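Local coordinates for nucleoporin nup120 (PDB 4GQ2), which serves as a structural component of the nuclear pore complex in fission yeast, as a nucleoporin with a beta-propeller and a helical domain, at residues A[570-578]-A[643-653]. Residues are numbered along the deposited sequence; the frame is centred on the assembly and turned at random.
Sequences SLIEGYQIL and LENPMRDIDSL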
ATOM      1  N   SER A 570     -32.509 -15.750 -17.564  1.00103.69           N
ATOM      2  CA  SER A 570     -31.415 -14.855 -17.934  1.00 93.34           C
ATOM      3  C   SER A 570     -30.058 -15.254 -17.356  1.00 89.93           C
ATOM      4  O   SER A 570     -29.080 -14.507 -17.484  1.00 82.29           O
ATOM      5  CB  SER A 570     -31.757 -13.444 -17.458  1.00105.41           C
ATOM      6  OG  SER A 570     -32.983 -12.996 -18.012  1.00113.05           O
ATOM      7  N   LEU A 571     -30.005 -16.424 -16.723  1.00 86.13           N
ATOM      8  CA  LEU A 571     -28.790 -16.900 -16.065  1.00 86.35           C
ATOM      9  C   LEU A 571     -27.642 -17.024 -17.062  1.00 79.94           C
ATOM     10  O   LEU A 571     -26.593 -16.396 -16.884  1.00 70.47           O
ATOM     11  CB  LEU A 571     -29.041 -18.236 -15.344  1.00 92.17           C
ATOM     12  CG  LEU A 571     -29.833 -18.300 -14.023  1.00111.17           C
ATOM     13  CD1 LEU A 571     -29.166 -17.494 -12.912  1.00107.30           C
ATOM     14  CD2 LEU A 571     -31.296 -17.895 -14.187  1.00113.46           C
ATOM     15  N   ILE A 572     -27.865 -17.812 -18.116  1.00 66.81           N
ATOM     16  CA  ILE A 572     -26.884 -18.018 -19.188  1.00 66.40           C
ATOM     17  C   ILE A 572     -26.580 -16.704 -19.912  1.00 63.21           C
ATOM     18  O   ILE A 572     -25.415 -16.358 -20.124  1.00 71.44           O
ATOM     19  CB  ILE A 572     -27.360 -19.099 -20.196  1.00 74.54           C
ATOM     20  CG1 ILE A 572     -27.447 -20.474 -19.513  1.00 74.53           C
ATOM     21  CG2 ILE A 572     -26.443 -19.160 -21.415  1.00 76.60           C
ATOM     22  CD1 ILE A 572     -28.247 -21.514 -20.274  1.00 62.26           C
ATOM     23  N   GLU A 573     -27.630 -15.970 -20.267  1.00 58.24           N
ATOM     24  CA  GLU A 573     -27.482 -14.729 -21.019  1.00 61.11           C
ATOM     25  C   GLU A 573     -26.688 -13.660 -20.275  1.00 56.04           C
ATOM     26  O   GLU A 573     -25.933 -12.911 -20.893  1.00 54.57           O
ATOM     27  CB  GLU A 573     -28.844 -14.188 -21.433  1.00 62.69           C
ATOM     28  CG  GLU A 573     -29.484 -14.981 -22.556  1.00 69.82           C
ATOM     29  CD  GLU A 573     -30.668 -14.273 -23.181  1.00 72.73           C
ATOM     30  OE1 GLU A 573     -30.868 -13.063 -22.921  1.00 81.77           O
ATOM     31  OE2 GLU A 573     -31.397 -14.938 -23.943  1.00 77.06           O
ATOM     32  N   GLY A 574     -26.868 -13.594 -18.956  1.00 60.71           N
ATOM     33  CA  GLY A 574     -26.098 -12.691 -18.102  1.00 57.11           C
ATOM     34  C   GLY A 574     -24.616 -13.012 -18.152  1.00 59.18           C
ATOM     35  O   GLY A 574     -23.777 -12.113 -18.299  1.00 52.09           O
ATOM     36  N   TYR A 575     -24.299 -14.299 -18.036  1.00 55.84           N
ATOM     37  CA  TYR A 575     -22.929 -14.789 -18.173  1.00 63.50           C
ATOM     38  C   TYR A 575     -22.315 -14.343 -19.497  1.00 61.40           C
ATOM     39  O   TYR A 575     -21.187 -13.842 -19.529  1.00 65.39           O
ATOM     40  CB  TYR A 575     -22.905 -16.313 -18.077  1.00 66.71           C
ATOM     41  CG  TYR A 575     -22.889 -16.857 -16.668  1.00 73.91           C
ATOM     42  CD1 TYR A 575     -23.456 -16.145 -15.612  1.00 63.54           C
ATOM     43  CD2 TYR A 575     -22.327 -18.103 -16.395  1.00 84.85           C
ATOM     44  CE1 TYR A 575     -23.450 -16.650 -14.324  1.00 71.02           C
ATOM     45  CE2 TYR A 575     -22.314 -18.614 -15.107  1.00 90.55           C
ATOM     46  CZ  TYR A 575     -22.875 -17.884 -14.076  1.00 82.06           C
ATOM     47  OH  TYR A 575     -22.862 -18.389 -12.798  1.00 85.97           O
ATOM     48  N   GLN A 576     -23.073 -14.518 -20.579  1.00 53.91           N
ATOM     49  CA  GLN A 576     -22.627 -14.139 -21.918  1.00 54.38           C
ATOM     50  C   GLN A 576     -22.238 -12.667 -22.020  1.00 52.45           C
ATOM     51  O   GLN A 576     -21.213 -12.344 -22.626  1.00 49.24           O
ATOM     52  CB  GLN A 576     -23.688 -14.486 -22.955  1.00 54.43           C
ATOM     53  CG  GLN A 576     -23.884 -15.985 -23.127  1.00 58.45           C
ATOM     54  CD  GLN A 576     -24.984 -16.346 -24.110  1.00 54.81           C
ATOM     55  OE1 GLN A 576     -25.911 -15.568 -24.362  1.00 53.03           O
ATOM     56  NE2 GLN A 576     -24.885 -17.539 -24.675  1.00 53.08           N
ATOM     57  N   ILE A 577     -23.050 -11.792 -21.424  1.00 46.00           N
ATOM     58  CA  ILE A 577     -22.779 -10.354 -21.416  1.00 54.73           C
ATOM     59  C   ILE A 577     -21.552 -10.025 -20.558  1.00 66.04           C
ATOM     60  O   ILE A 577     -20.749  -9.155 -20.922  1.00 54.99           O
ATOM     61  CB  ILE A 577     -23.987  -9.528 -20.921  1.00 61.07           C
ATOM     62  CG1 ILE A 577     -25.269  -9.937 -21.655  1.00 62.35           C
ATOM     63  CG2 ILE A 577     -23.729  -8.037 -21.119  1.00 59.15           C
ATOM     64  CD1 ILE A 577     -26.549  -9.616 -20.908  1.00 56.89           C
ATOM     65  N   LEU A 578     -21.404 -10.717 -19.427  1.00 61.72           N
ATOM     66  CA  LEU A 578     -20.221 -10.542 -18.585  1.00 66.10           C
ATOM     67  C   LEU A 578     -18.952 -10.812 -19.400  1.00 64.05           C
ATOM     68  O   LEU A 578     -18.003 -10.023 -19.358  1.00 46.20           O
ATOM     69  CB  LEU A 578     -20.285 -11.422 -17.325  1.00 68.28           C
ATOM     70  CG  LEU A 578     -19.125 -11.492 -16.306  1.00 73.70           C
ATOM     71  CD1 LEU A 578     -18.081 -12.521 -16.735  1.00 67.29           C
ATOM     72  CD2 LEU A 578     -18.470 -10.139 -16.010  1.00 69.17           C
ATOM     73  N   LEU A 643     -30.268 -10.511 -27.596  1.00 56.88           N
ATOM     74  CA  LEU A 643     -30.652 -10.968 -26.267  1.00 55.70           C
ATOM     75  C   LEU A 643     -32.005 -10.396 -25.855  1.00 62.55           C
ATOM     76  O   LEU A 643     -32.297  -9.226 -26.104  1.00 61.07           O
ATOM     77  CB  LEU A 643     -29.563 -10.630 -25.238  1.00 50.49           C
ATOM     78  CG  LEU A 643     -28.174 -11.248 -25.491  1.00 54.47           C
ATOM     79  CD1 LEU A 643     -27.083 -10.508 -24.734  1.00 51.86           C
ATOM     80  CD2 LEU A 643     -28.131 -12.733 -25.158  1.00 50.60           C
ATOM     81  N   GLU A 644     -32.839 -11.238 -25.254  1.00 58.52           N
ATOM     82  CA  GLU A 644     -34.111 -10.792 -24.698  1.00 69.08           C
ATOM     83  C   GLU A 644     -33.868 -10.100 -23.356  1.00 73.72           C
ATOM     84  O   GLU A 644     -33.562 -10.750 -22.352  1.00 75.43           O
ATOM     85  CB  GLU A 644     -35.108 -11.957 -24.562  1.00 79.02           C
ATOM     86  CG  GLU A 644     -34.484 -13.341 -24.390  1.00 85.57           C
ATOM     87  CD  GLU A 644     -34.339 -14.099 -25.706  1.00 93.08           C
ATOM     88  OE1 GLU A 644     -35.363 -14.618 -26.207  1.00 78.38           O
ATOM     89  OE2 GLU A 644     -33.203 -14.189 -26.236  1.00 71.61           O
ATOM     90  N   ASN A 645     -33.982  -8.776 -23.367  1.00 63.47           N
ATOM     91  CA  ASN A 645     -33.736  -7.931 -22.191  1.00 70.11           C
ATOM     92  C   ASN A 645     -32.335  -8.073 -21.554  1.00 68.46           C
ATOM     93  O   ASN A 645     -32.204  -8.550 -20.422  1.00 61.82           O
ATOM     94  CB  ASN A 645     -34.847  -8.113 -21.144  1.00 79.71           C
ATOM     95  CG  ASN A 645     -35.157  -6.830 -20.388  1.00 83.85           C
ATOM     96  OD1 ASN A 645     -34.348  -5.893 -20.354  1.00 67.29           O
ATOM     97  ND2 ASN A 645     -36.338  -6.777 -19.782  1.00 73.00           N
ATOM     98  N   PRO A 646     -31.285  -7.626 -22.269  1.00 59.21           N
ATOM     99  CA  PRO A 646     -29.918  -7.728 -21.746  1.00 50.88           C
ATOM    100  C   PRO A 646     -29.685  -6.889 -20.489  1.00 61.97           C
ATOM    101  O   PRO A 646     -28.975  -7.335 -19.583  1.00 58.30           O
ATOM    102  CB  PRO A 646     -29.041  -7.193 -22.886  1.00 54.65           C
ATOM    103  CG  PRO A 646     -29.949  -6.903 -24.033  1.00 66.26           C
ATOM    104  CD  PRO A 646     -31.350  -6.846 -23.518  1.00 57.75           C
ATOM    105  N   MET A 647     -30.276  -5.694 -20.435  1.00 60.57           N
ATOM    106  CA  MET A 647     -30.085  -4.798 -19.298  1.00 55.17           C
ATOM    107  C   MET A 647     -30.514  -5.440 -17.984  1.00 55.96           C
ATOM    108  O   MET A 647     -29.784  -5.361 -16.989  1.00 56.37           O
ATOM    109  CB  MET A 647     -30.780  -3.449 -19.503  1.00 51.62           C
ATOM    110  CG  MET A 647     -30.550  -2.487 -18.341  1.00 59.46           C
ATOM    111  SD  MET A 647     -30.753  -0.744 -18.742  1.00 73.67           S
ATOM    112  CE  MET A 647     -32.503  -0.506 -18.435  1.00 53.89           C
ATOM    113  N   ARG A 648     -31.681  -6.086 -17.989  1.00 51.85           N
ATOM    114  CA  ARG A 648     -32.181  -6.785 -16.806  1.00 49.57           C
ATOM    115  C   ARG A 648     -31.205  -7.889 -16.408  1.00 50.05           C
ATOM    116  O   ARG A 648     -30.910  -8.062 -15.229  1.00 55.44           O
ATOM    117  CB  ARG A 648     -33.563  -7.380 -17.085  1.00 66.29           C
ATOM    118  CG  ARG A 648     -34.258  -8.006 -15.879  1.00 66.25           C
ATOM    119  CD  ARG A 648     -34.822  -9.379 -16.230  1.00 93.32           C
ATOM    120  NE  ARG A 648     -35.722  -9.350 -17.387  1.00112.92           N
ATOM    121  CZ  ARG A 648     -35.981 -10.392 -18.177  1.00 99.60           C
ATOM    122  NH1 ARG A 648     -35.404 -11.567 -17.954  1.00 89.62           N
ATOM    123  NH2 ARG A 648     -36.814 -10.257 -19.201  1.00 96.43           N
ATOM    124  N   ASP A 649     -30.696  -8.609 -17.409  1.00 50.45           N
ATOM    125  CA  ASP A 649     -29.792  -9.739 -17.201  1.00 49.98           C
ATOM    126  C   ASP A 649     -28.512  -9.332 -16.477  1.00 53.34           C
ATOM    127  O   ASP A 649     -28.177  -9.919 -15.443  1.00 55.06           O
ATOM    128  CB  ASP A 649     -29.452 -10.423 -18.534  1.00 65.70           C
ATOM    129  CG  ASP A 649     -30.688 -10.894 -19.295  1.00 73.66           C
ATOM    130  OD1 ASP A 649     -31.805 -10.832 -18.738  1.00 72.00           O
ATOM    131  OD2 ASP A 649     -30.540 -11.326 -20.460  1.00 75.58           O
ATOM    132  N   ILE A 650     -27.802  -8.329 -16.997  1.00 42.76           N
ATOM    133  CA  ILE A 650     -26.596  -7.853 -16.306  1.00 58.56           C
ATOM    134  C   ILE A 650     -26.893  -7.173 -14.991  1.00 55.64           C
ATOM    135  O   ILE A 650     -26.121  -7.305 -14.048  1.00 59.01           O
ATOM    136  CB  ILE A 650     -25.668  -6.959 -17.153  1.00 60.99           C
ATOM    137  CG1 ILE A 650     -26.460  -6.128 -18.162  1.00 48.74           C
ATOM    138  CG2 ILE A 650     -24.594  -7.824 -17.797  1.00 52.39           C
ATOM    139  CD1 ILE A 650     -25.628  -5.139 -18.948  1.00 59.69           C
ATOM    140  N   ASP A 651     -28.017  -6.466 -14.928  1.00 56.77           N
ATOM    141  CA  ASP A 651     -28.500  -5.895 -13.676  1.00 53.41           C
ATOM    142  C   ASP A 651     -28.560  -6.972 -12.593  1.00 54.71           C
ATOM    143  O   ASP A 651     -28.057  -6.767 -11.490  1.00 66.18           O
ATOM    144  CB  ASP A 651     -29.875  -5.248 -13.877  1.00 65.60           C
ATOM    145  CG  ASP A 651     -30.125  -4.092 -12.930  1.00 61.27           C
ATOM    146  OD1 ASP A 651     -30.101  -4.304 -11.701  1.00 63.67           O
ATOM    147  OD2 ASP A 651     -30.364  -2.969 -13.419  1.00 71.65           O
ATOM    148  N   SER A 652     -29.149  -8.121 -12.925  1.00 54.66           N
ATOM    149  CA  SER A 652     -29.259  -9.251 -11.995  1.00 54.18           C
ATOM    150  C   SER A 652     -27.909  -9.878 -11.667  1.00 54.18           C
ATOM    151  O   SER A 652     -27.633 -10.190 -10.502  1.00 49.88           O
ATOM    152  CB  SER A 652     -30.204 -10.325 -12.549  1.00 48.44           C
ATOM    153  OG  SER A 652     -31.524  -9.825 -12.656  1.00 64.25           O
ATOM    154  N   LEU A 653     -27.079 -10.077 -12.692  1.00 46.07           N
ATOM    155  CA  LEU A 653     -25.733 -10.604 -12.479  1.00 48.14           C
ATOM    156  C   LEU A 653     -24.889  -9.663 -11.609  1.00 55.92           C
ATOM    157  O   LEU A 653     -24.227 -10.118 -10.674  1.00 49.60           O
ATOM    158  CB  LEU A 653     -25.035 -10.914 -13.805  1.00 51.21           C
ATOM    159  CG  LEU A 653     -23.690 -11.650 -13.712  1.00 55.27           C
ATOM    160  CD1 LEU A 653     -23.756 -12.854 -12.786  1.00 55.74           C
ATOM    161  CD2 LEU A 653     -23.207 -12.073 -15.085  1.00 54.37           C
TER
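Gly574 and Asp649 mark the crossing of two helices in the alpha-helical part of this nucleoporin: their CA atoms lie 4.8 Å apart, and the axes of 571-578 and 646-653 pass 8.3 Å from each other at -85°, almost perpendicular. With no side chain at Gly574, the second helix can probably lie closer here, and Leu653 CD2 settles 3.3 Å from Gly574 O while also touching Leu578 CB.

The tight side is apolar. Ile577 CG2, which chi1 of -50° sets opposite the backbone N, meets Ile650 CG2 at 3.4 Å, the two side chains crossing at about a right angle. Its other branch runs past Leu643 in the reverse direction, CG1 against CD1, and ends with CD1 beside Asp649 CB and Pro646. Phe696 and Leu699 of helix 672-703 extend this core, touching Ile650 and Ile577 respectively.

The solvent side is the rim at exposed Glu644 and Arg648, where side-chain ends reach across and bury just 23 and 15 Å², against 89 Å² for Ile577. Next to it, Ser570, at the N-cap position of its helix, donates from OG to Asp649 OD1 over 2.6 Å, arriving 55° out of the carboxylate plane. Arg648 NH1 offers this oxygen a long salt bridge, with OD1 well off the guanidinium plane, so charge alone links them. An alanine in place of Asp649 would probably leave Ser570 OG without this acceptor and Arg648 without its nearby countercharge.

Three acids gather here: Glu573 OE2 approaches Glu644 OE2, and the Glu573 and Asp649 carboxylates are turned well out of each other's plane. Such crowding of like charges may raise the proton affinity of buried Glu573, whose OE1 stands 3.0 Å from Asp649 OD2.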